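Local structure of calcium-regulated actin-bundling protein (Dictyostelium discoideum, 4X3N) at residues K142-V145 with N146-R150. The protein binds actin filaments and calcium, cross-links the filaments into bundles, and may contribute to the structure and reorganization of filopodia and pseudopodia during cell movement. Numbering follows the deposited sequence.
Sequences KVDV and NFDGR. With CA (calcium ion), chain D.
D144 and F147 close a type I beta turn just where helix 132-143 gives way to the calcium-binding loop of an EF-hand: F147 N donates to D144 O at 3.1 Å. The chain then curls round the ion, and G149, with positive phi, carries it on to strand 150-152. D144 takes the first position of the loop. With CG anti to the backbone N (chi1 -177°), its carboxylate is carried in among the ion and the backbone N-H groups of D148 and G149. D144 OD1 binds calcium at 2.3 Å and, through its syn lone pair, accepts D148 N; D144 OD2 takes G149 N at 2.8 Å, 28° out of the carboxylate plane, and is also hydrogen-bonded to Y101 OH of the second subunit. Both oxygens are therefore engaged, which should fix the rotation of the group. N146 sends its side chain across that of D144 at about a right angle and joins the metal site, to which D148 adds its OD1. R150 contributes its backbone O, while its guanidinium turns to D93 in a salt bridge; E155 completes the site with both carboxylate oxygens. The F147 ring lies with one face over D144 O and meets Y101 of the second subunit edge-to-face. A water, one of the seven ligands, donates to D148 OD2 at 2.6 Å, while D148 OD1 accepts R150 N in an Asx turn.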
ATOM      1  N   LYS A 142     -10.989 -11.534  14.407  1.00 27.04           N
ATOM      2  CA  LYS A 142     -11.641 -12.694  13.892  1.00 27.08           C
ATOM      3  C   LYS A 142     -11.469 -12.926  12.415  1.00 25.92           C
ATOM      4  O   LYS A 142     -11.285 -14.029  12.048  1.00 27.26           O
ATOM      5  CB  LYS A 142     -13.109 -12.544  14.077  1.00 29.40           C
ATOM      6  CG  LYS A 142     -13.496 -12.297  15.524  1.00 35.48           C
ATOM      7  CD  LYS A 142     -13.298 -13.589  16.297  1.00 40.27           C
ATOM      8  CE  LYS A 142     -13.849 -13.518  17.714  1.00 45.39           C
ATOM      9  NZ  LYS A 142     -15.217 -12.913  17.697  1.00 47.27           N
ATOM     10  N   VAL A 143     -11.605 -11.915  11.573  1.00 24.29           N
ATOM     11  CA  VAL A 143     -11.715 -12.157  10.137  1.00 22.90           C
ATOM     12  C   VAL A 143     -10.364 -12.362   9.499  1.00 23.30           C
ATOM     13  O   VAL A 143     -10.223 -13.252   8.640  1.00 21.85           O
ATOM     14  CB  VAL A 143     -12.481 -11.065   9.400  1.00 23.57           C
ATOM     15  CG1 VAL A 143     -12.613 -11.364   7.890  1.00 23.41           C
ATOM     16  CG2 VAL A 143     -13.856 -10.867  10.019  1.00 24.12           C
ATOM     17  N   ASP A 144      -9.395 -11.522   9.883  1.00 23.69           N
ATOM     18  CA  ASP A 144      -8.036 -11.583   9.288  1.00 22.65           C
ATOM     19  C   ASP A 144      -7.149 -12.670   9.881  1.00 22.54           C
ATOM     20  O   ASP A 144      -6.151 -12.377  10.623  1.00 24.82           O
ATOM     21  CB  ASP A 144      -7.356 -10.218   9.377  1.00 21.60           C
ATOM     22  CG  ASP A 144      -5.978 -10.194   8.712  1.00 21.28           C
ATOM     23  OD1 ASP A 144      -5.715 -11.019   7.825  1.00 22.42           O
ATOM     24  OD2 ASP A 144      -5.184  -9.320   9.095  1.00 19.85           O
ATOM     25  N   VAL A 145      -7.421 -13.901   9.445  1.00 21.66           N
ATOM     26  CA  VAL A 145      -6.819 -15.058  10.047  1.00 25.37           C
ATOM     27  C   VAL A 145      -5.369 -15.311   9.671  1.00 23.29           C
ATOM     28  O   VAL A 145      -4.679 -15.951  10.414  1.00 20.82           O
ATOM     29  CB  VAL A 145      -7.673 -16.315   9.874  1.00 32.28           C
ATOM     30  CG1 VAL A 145      -9.133 -16.043  10.339  1.00 31.90           C
ATOM     31  CG2 VAL A 145      -7.623 -16.799   8.463  1.00 32.96           C
ATOM     32  N   ASN A 146      -4.873 -14.754   8.568  1.00 22.21           N
ATOM     33  CA  ASN A 146      -3.448 -14.868   8.326  1.00 22.37           C
ATOM     34  C   ASN A 146      -2.654 -13.632   8.724  1.00 23.03           C
ATOM     35  O   ASN A 146      -1.492 -13.532   8.382  1.00 21.86           O
ATOM     36  CB  ASN A 146      -3.188 -15.249   6.892  1.00 22.09           C
ATOM     37  CG  ASN A 146      -3.874 -14.337   5.937  1.00 21.96           C
ATOM     38  OD1 ASN A 146      -4.448 -13.337   6.338  1.00 20.43           O
ATOM     39  ND2 ASN A 146      -3.863 -14.700   4.663  1.00 26.10           N
ATOM     40  N   PHE A 147      -3.287 -12.691   9.424  1.00 20.51           N
ATOM     41  CA  PHE A 147      -2.627 -11.505   9.975  1.00 23.43           C
ATOM     42  C   PHE A 147      -1.883 -10.631   8.981  1.00 24.02           C
ATOM     43  O   PHE A 147      -0.767 -10.148   9.274  1.00 20.97           O
ATOM     44  CB  PHE A 147      -1.730 -11.908  11.146  1.00 27.58           C
ATOM     45  CG  PHE A 147      -2.491 -12.539  12.278  1.00 30.07           C
ATOM     46  CD1 PHE A 147      -2.638 -13.877  12.344  1.00 34.22           C
ATOM     47  CD2 PHE A 147      -3.049 -11.768  13.262  1.00 35.59           C
ATOM     48  CE1 PHE A 147      -3.340 -14.465  13.391  1.00 36.35           C
ATOM     49  CE2 PHE A 147      -3.757 -12.338  14.306  1.00 37.76           C
ATOM     50  CZ  PHE A 147      -3.899 -13.699  14.359  1.00 34.89           C
ATOM     51  N   ASP A 148      -2.506 -10.415   7.804  1.00 21.82           N
ATOM     52  CA  ASP A 148      -1.844  -9.624   6.789  1.00 22.68           C
ATOM     53  C   ASP A 148      -2.422  -8.254   6.657  1.00 24.27           C
ATOM     54  O   ASP A 148      -2.015  -7.518   5.800  1.00 26.99           O
ATOM     55  CB  ASP A 148      -1.724 -10.395   5.447  1.00 22.25           C
ATOM     56  CG  ASP A 148      -3.066 -10.622   4.782  1.00 21.72           C
ATOM     57  OD1 ASP A 148      -4.055 -10.250   5.379  1.00 19.42           O
ATOM     58  OD2 ASP A 148      -3.125 -11.164   3.674  1.00 23.18           O
ATOM     59  N   GLY A 149      -3.372  -7.902   7.524  1.00 22.50           N
ATOM     60  CA  GLY A 149      -4.127  -6.657   7.442  1.00 24.20           C
ATOM     61  C   GLY A 149      -5.040  -6.556   6.210  1.00 23.30           C
ATOM     62  O   GLY A 149      -5.459  -5.446   5.836  1.00 24.33           O
ATOM     63  N   ARG A 150      -5.305  -7.692   5.549  1.00 22.05           N
ATOM     64  CA  ARG A 150      -6.157  -7.739   4.379  1.00 21.64           C
ATOM     65  C   ARG A 150      -7.338  -8.709   4.604  1.00 21.74           C
ATOM     66  O   ARG A 150      -7.233  -9.706   5.365  1.00 22.82           O
ATOM     67  CB  ARG A 150      -5.374  -8.208   3.165  1.00 21.62           C
ATOM     68  CG  ARG A 150      -4.016  -7.564   2.879  1.00 24.03           C
ATOM     69  CD  ARG A 150      -4.086  -6.154   2.351  1.00 23.91           C
ATOM     70  NE  ARG A 150      -4.773  -6.069   1.064  1.00 22.24           N
ATOM     71  CZ  ARG A 150      -4.876  -4.961   0.348  1.00 22.38           C
ATOM     72  NH1 ARG A 150      -4.295  -3.822   0.781  1.00 22.28           N
ATOM     73  NH2 ARG A 150      -5.550  -4.965  -0.802  1.00 20.78           N
TER
HETATM   74 CA    CA D 301      -6.052 -11.680   5.617  1.00 25.66          CA
HETATM   75  O   HOH W   1      -5.441 -12.372   3.417  1.00 19.76           O